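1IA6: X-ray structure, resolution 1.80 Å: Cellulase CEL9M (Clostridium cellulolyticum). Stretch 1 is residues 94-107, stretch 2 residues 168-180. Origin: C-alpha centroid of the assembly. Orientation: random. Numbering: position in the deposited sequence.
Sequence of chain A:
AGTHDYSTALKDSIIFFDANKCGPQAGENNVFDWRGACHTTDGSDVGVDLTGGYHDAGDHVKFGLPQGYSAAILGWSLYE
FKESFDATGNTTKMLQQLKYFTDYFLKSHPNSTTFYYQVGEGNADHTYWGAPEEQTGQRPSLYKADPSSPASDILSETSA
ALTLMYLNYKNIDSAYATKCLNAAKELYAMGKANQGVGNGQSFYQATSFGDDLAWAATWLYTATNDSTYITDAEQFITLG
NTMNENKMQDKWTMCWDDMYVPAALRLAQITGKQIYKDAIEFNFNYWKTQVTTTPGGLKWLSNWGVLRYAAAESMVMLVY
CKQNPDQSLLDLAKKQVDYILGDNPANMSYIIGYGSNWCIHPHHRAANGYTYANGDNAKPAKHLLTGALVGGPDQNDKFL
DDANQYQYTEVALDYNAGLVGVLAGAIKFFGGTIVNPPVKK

Stretch 1 (94-107) MLQQLKYFTDYFLK
Stretch 2 168-180: NYKNIDSAYATKC

A helix packs here against a helix-turn-helix segment, with one tyrosine, Tyr-176, plugging into the helix and apolar contacts at both ends. Residues 94-107 are helical throughout. Asn-168 and Tyr-169 belong to a helix that begins earlier in the chain; 170-172 keep helical phi/psi without the regular bonds, Asp-173 is extended (-146/94), and a helix runs from Ser-174 through Cys-180, N-capped by Asp-173 (OD1 to Tyr-176 N, 3.1 Å). The N-to-C directions of 94-107 and 174-180 differ by 55°, with a closest approach of 11.3 Å; the two sides together bury 499 Å². CA-CA distances are 8.1 Å for Leu-95 to Tyr-169 and 7.5 Å for Leu-106 to Cys-180.

Tyr-176 (chi1 t, chi2 79°) sits among Lys-99, Thr-102, Asp-103 and Leu-106, its ring packing while its OH hydrogen-bonds Thr-102 OG1 (chi1 p) at 2.7 Å and, weakly, Asp-103 OD1 (chi1 m) at 2.6 Å. Lys-99 (t,t,t,m) lays aliphatic CE over the ring face, 3.8 Å from the centroid, while its charged NZ salt-bridges Asp-103 OD1 at 2.9 Å.

Leu-95 and Leu-106, both m,t, supply branched apolar tips. Leu-95 CD1 meets Ile-172 CD1 (m,t) at 3.3 Å; Leu-95 CD2 lies at the Tyr-169 ring edge (chi1 -145°, chi2 63°), 4.1 Å from Tyr-169 CD1. Leu-106 CD1 lies 3.8 Å from Tyr-176 CE1 and 4.4 Å from Cys-180 SG (chi1 m).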

# COMPACT_ATOMS: atom_id res chain seq x y z
N MET A 94 12.38 5.66 5.25
CA MET A 94 10.98 5.78 4.87
C MET A 94 10.80 6.88 3.82
O MET A 94 10.09 6.69 2.83
CB MET A 94 10.13 6.10 6.10
CG MET A 94 8.65 6.22 5.82
SD MET A 94 7.90 4.63 5.37
CE MET A 94 6.20 4.97 5.76
N LEU A 95 11.43 8.03 4.04
CA LEU A 95 11.33 9.14 3.10
C LEU A 95 11.91 8.77 1.74
O LEU A 95 11.41 9.22 0.70
CB LEU A 95 12.02 10.39 3.66
CG LEU A 95 11.24 11.06 4.80
CD1 LEU A 95 12.08 12.16 5.43
CD2 LEU A 95 9.94 11.61 4.25
N GLN A 96 12.95 7.96 1.73
CA GLN A 96 13.55 7.54 0.47
C GLN A 96 12.56 6.66 -0.30
O GLN A 96 12.41 6.81 -1.51
CB GLN A 96 14.84 6.77 0.73
CG GLN A 96 15.87 7.56 1.52
CD GLN A 96 17.22 6.89 1.59
OE1 GLN A 96 17.31 5.69 1.81
NE2 GLN A 96 18.28 7.67 1.40
N GLN A 97 11.87 5.75 0.40
CA GLN A 97 10.91 4.87 -0.26
C GLN A 97 9.78 5.70 -0.86
O GLN A 97 9.33 5.47 -1.98
CB GLN A 97 10.32 3.85 0.72
CG GLN A 97 11.35 3.09 1.56
CD GLN A 97 12.36 2.35 0.71
OE1 GLN A 97 13.03 2.94 -0.13
NE2 GLN A 97 12.49 1.05 0.95
N LEU A 98 9.32 6.69 -0.09
CA LEU A 98 8.24 7.56 -0.54
C LEU A 98 8.64 8.42 -1.74
O LEU A 98 7.88 8.54 -2.70
CB LEU A 98 7.77 8.45 0.61
CG LEU A 98 7.01 7.70 1.71
CD1 LEU A 98 6.89 8.55 2.96
CD2 LEU A 98 5.63 7.33 1.18
N LYS A 99 9.84 9.00 -1.70
CA LYS A 99 10.26 9.83 -2.81
C LYS A 99 10.43 9.01 -4.08
O LYS A 99 10.26 9.54 -5.19
CB LYS A 99 11.57 10.57 -2.48
CG LYS A 99 11.85 11.71 -3.46
CD LYS A 99 13.03 12.56 -3.03
CE LYS A 99 13.18 13.80 -3.91
NZ LYS A 99 13.35 13.44 -5.34
N TYR A 100 10.75 7.73 -3.94
CA TYR A 100 10.91 6.89 -5.12
C TYR A 100 9.54 6.76 -5.79
O TYR A 100 9.44 6.66 -7.02
CB TYR A 100 11.44 5.51 -4.75
CG TYR A 100 12.21 4.85 -5.88
CD1 TYR A 100 13.51 5.24 -6.18
CD2 TYR A 100 11.62 3.87 -6.67
CE1 TYR A 100 14.22 4.67 -7.24
CE2 TYR A 100 12.31 3.28 -7.73
CZ TYR A 100 13.61 3.69 -8.01
OH TYR A 100 14.30 3.13 -9.07
N PHE A 101 8.48 6.76 -4.98
CA PHE A 101 7.11 6.69 -5.51
C PHE A 101 6.75 8.02 -6.18
O PHE A 101 6.33 8.06 -7.33
CB PHE A 101 6.07 6.47 -4.39
CG PHE A 101 5.80 5.03 -4.05
CD1 PHE A 101 5.08 4.22 -4.93
CD2 PHE A 101 6.20 4.51 -2.83
CE1 PHE A 101 4.77 2.91 -4.58
CE2 PHE A 101 5.89 3.20 -2.47
CZ PHE A 101 5.17 2.40 -3.35
N THR A 102 6.90 9.11 -5.44
CA THR A 102 6.51 10.41 -5.97
C THR A 102 7.30 10.87 -7.19
O THR A 102 6.73 11.52 -8.07
CB THR A 102 6.51 11.50 -4.87
OG1 THR A 102 7.82 11.63 -4.31
CG2 THR A 102 5.53 11.12 -3.77
N ASP A 103 8.58 10.54 -7.27
CA ASP A 103 9.37 10.94 -8.44
C ASP A 103 8.74 10.31 -9.68
O ASP A 103 8.69 10.93 -10.75
CB ASP A 103 10.82 10.44 -8.33
CG ASP A 103 11.68 11.32 -7.44
OD1 ASP A 103 11.25 12.43 -7.08
OD2 ASP A 103 12.82 10.89 -7.13
N TYR A 104 8.27 9.08 -9.52
CA TYR A 104 7.63 8.35 -10.61
C TYR A 104 6.29 8.98 -10.99
O TYR A 104 5.99 9.14 -12.17
CB TYR A 104 7.46 6.88 -10.19
CG TYR A 104 6.63 6.01 -11.11
CD1 TYR A 104 7.00 5.82 -12.45
CD2 TYR A 104 5.50 5.36 -10.64
CE1 TYR A 104 6.25 4.99 -13.28
CE2 TYR A 104 4.74 4.53 -11.47
CZ TYR A 104 5.12 4.35 -12.78
OH TYR A 104 4.38 3.52 -13.60
N PHE A 105 5.49 9.34 -9.99
CA PHE A 105 4.20 9.96 -10.27
C PHE A 105 4.37 11.28 -11.04
O PHE A 105 3.60 11.57 -11.96
CB PHE A 105 3.42 10.23 -8.98
CG PHE A 105 3.12 8.99 -8.19
CD1 PHE A 105 2.89 7.77 -8.82
CD2 PHE A 105 3.04 9.05 -6.80
CE1 PHE A 105 2.60 6.62 -8.08
CE2 PHE A 105 2.75 7.91 -6.05
CZ PHE A 105 2.53 6.69 -6.69
N LEU A 106 5.36 12.07 -10.64
CA LEU A 106 5.60 13.35 -11.30
C LEU A 106 6.03 13.17 -12.75
O LEU A 106 5.57 13.89 -13.63
CB LEU A 106 6.66 14.15 -10.53
CG LEU A 106 6.23 14.69 -9.16
CD1 LEU A 106 7.41 15.37 -8.47
CD2 LEU A 106 5.08 15.67 -9.34
N LYS A 107 6.90 12.19 -13.00
CA LYS A 107 7.36 11.92 -14.36
C LYS A 107 6.21 11.41 -15.24
O LYS A 107 6.18 11.64 -16.45
CB LYS A 107 8.49 10.89 -14.34
CG LYS A 107 9.76 11.41 -13.67
CD LYS A 107 10.76 10.31 -13.38
CE LYS A 107 11.29 9.65 -14.64
NZ LYS A 107 12.32 8.63 -14.31
N ASN A 168 4.63 15.73 4.44
CA ASN A 168 5.76 15.07 5.08
C ASN A 168 7.14 15.57 4.65
O ASN A 168 8.13 15.30 5.33
CB ASN A 168 5.71 13.55 4.82
CG ASN A 168 4.52 12.87 5.47
OD1 ASN A 168 4.15 13.19 6.60
ND2 ASN A 168 3.93 11.90 4.77
N TYR A 169 7.21 16.29 3.54
CA TYR A 169 8.49 16.74 3.01
C TYR A 169 8.74 18.25 2.98
O TYR A 169 9.86 18.69 2.69
CB TYR A 169 8.65 16.19 1.59
CG TYR A 169 10.05 15.80 1.18
CD1 TYR A 169 10.73 14.79 1.85
CD2 TYR A 169 10.68 16.41 0.10
CE1 TYR A 169 12.00 14.38 1.44
CE2 TYR A 169 11.94 16.02 -0.32
CZ TYR A 169 12.60 15.00 0.36
OH TYR A 169 13.84 14.59 -0.07
N LYS A 170 7.71 19.04 3.28
CA LYS A 170 7.83 20.50 3.24
C LYS A 170 8.96 21.09 4.09
O LYS A 170 9.51 22.13 3.74
CB LYS A 170 6.50 21.15 3.63
CG LYS A 170 6.03 20.83 5.04
CD LYS A 170 4.58 21.25 5.26
CE LYS A 170 4.41 22.76 5.15
NZ LYS A 170 3.01 23.18 5.43
N ASN A 171 9.30 20.42 5.18
CA ASN A 171 10.36 20.90 6.07
C ASN A 171 11.76 20.50 5.59
O ASN A 171 12.76 21.00 6.10
CB ASN A 171 10.14 20.36 7.48
CG ASN A 171 8.88 20.92 8.13
OD1 ASN A 171 8.38 20.36 9.10
ND2 ASN A 171 8.38 22.02 7.58
N ILE A 172 11.81 19.60 4.61
CA ILE A 172 13.08 19.12 4.07
C ILE A 172 13.45 19.81 2.77
O ILE A 172 14.56 20.32 2.60
CB ILE A 172 13.03 17.59 3.84
CG1 ILE A 172 12.80 16.88 5.17
CG2 ILE A 172 14.33 17.11 3.21
CD1 ILE A 172 12.50 15.40 5.03
N ASP A 173 12.50 19.83 1.83
CA ASP A 173 12.68 20.47 0.54
C ASP A 173 11.32 21.04 0.17
O ASP A 173 10.47 20.34 -0.38
CB ASP A 173 13.10 19.43 -0.50
CG ASP A 173 13.44 20.04 -1.86
OD1 ASP A 173 13.02 21.18 -2.13
OD2 ASP A 173 14.12 19.37 -2.66
N SER A 174 11.10 22.31 0.51
CA SER A 174 9.82 22.97 0.25
C SER A 174 9.50 23.10 -1.24
O SER A 174 8.33 23.09 -1.62
CB SER A 174 9.80 24.36 0.89
OG SER A 174 10.82 25.18 0.37
N ALA A 175 10.53 23.24 -2.07
CA ALA A 175 10.32 23.37 -3.51
C ALA A 175 9.77 22.06 -4.07
O ALA A 175 8.79 22.06 -4.82
CB ALA A 175 11.62 23.73 -4.20
N TYR A 176 10.39 20.94 -3.70
CA TYR A 176 9.93 19.64 -4.17
C TYR A 176 8.54 19.37 -3.62
O TYR A 176 7.66 18.86 -4.32
CB TYR A 176 10.88 18.53 -3.73
CG TYR A 176 10.48 17.16 -4.26
CD1 TYR A 176 10.78 16.78 -5.57
CD2 TYR A 176 9.77 16.26 -3.46
CE1 TYR A 176 10.38 15.53 -6.07
CE2 TYR A 176 9.37 15.02 -3.95
CZ TYR A 176 9.68 14.66 -5.25
OH TYR A 176 9.28 13.43 -5.73
N ALA A 177 8.34 19.70 -2.35
CA ALA A 177 7.05 19.48 -1.70
C ALA A 177 5.94 20.21 -2.43
O ALA A 177 4.87 19.66 -2.67
CB ALA A 177 7.11 19.92 -0.24
N THR A 178 6.19 21.46 -2.81
CA THR A 178 5.20 22.25 -3.52
C THR A 178 4.93 21.68 -4.90
O THR A 178 3.81 21.75 -5.40
CB THR A 178 5.63 23.73 -3.61
OG1 THR A 178 5.68 24.28 -2.29
CG2 THR A 178 4.66 24.53 -4.47
N LYS A 179 5.97 21.13 -5.53
CA LYS A 179 5.81 20.51 -6.84
C LYS A 179 4.82 19.35 -6.69
O LYS A 179 3.98 19.12 -7.55
CB LYS A 179 7.16 20.00 -7.35
CG LYS A 179 7.08 19.33 -8.71
CD LYS A 179 8.46 18.97 -9.25
CE LYS A 179 9.20 20.18 -9.79
NZ LYS A 179 9.49 21.19 -8.74
N CYS A 180 4.94 18.63 -5.58
CA CYS A 180 4.03 17.51 -5.31
C CYS A 180 2.60 17.99 -5.11
O CYS A 180 1.67 17.40 -5.65
CB CYS A 180 4.49 16.74 -4.07
SG CYS A 180 5.95 15.71 -4.36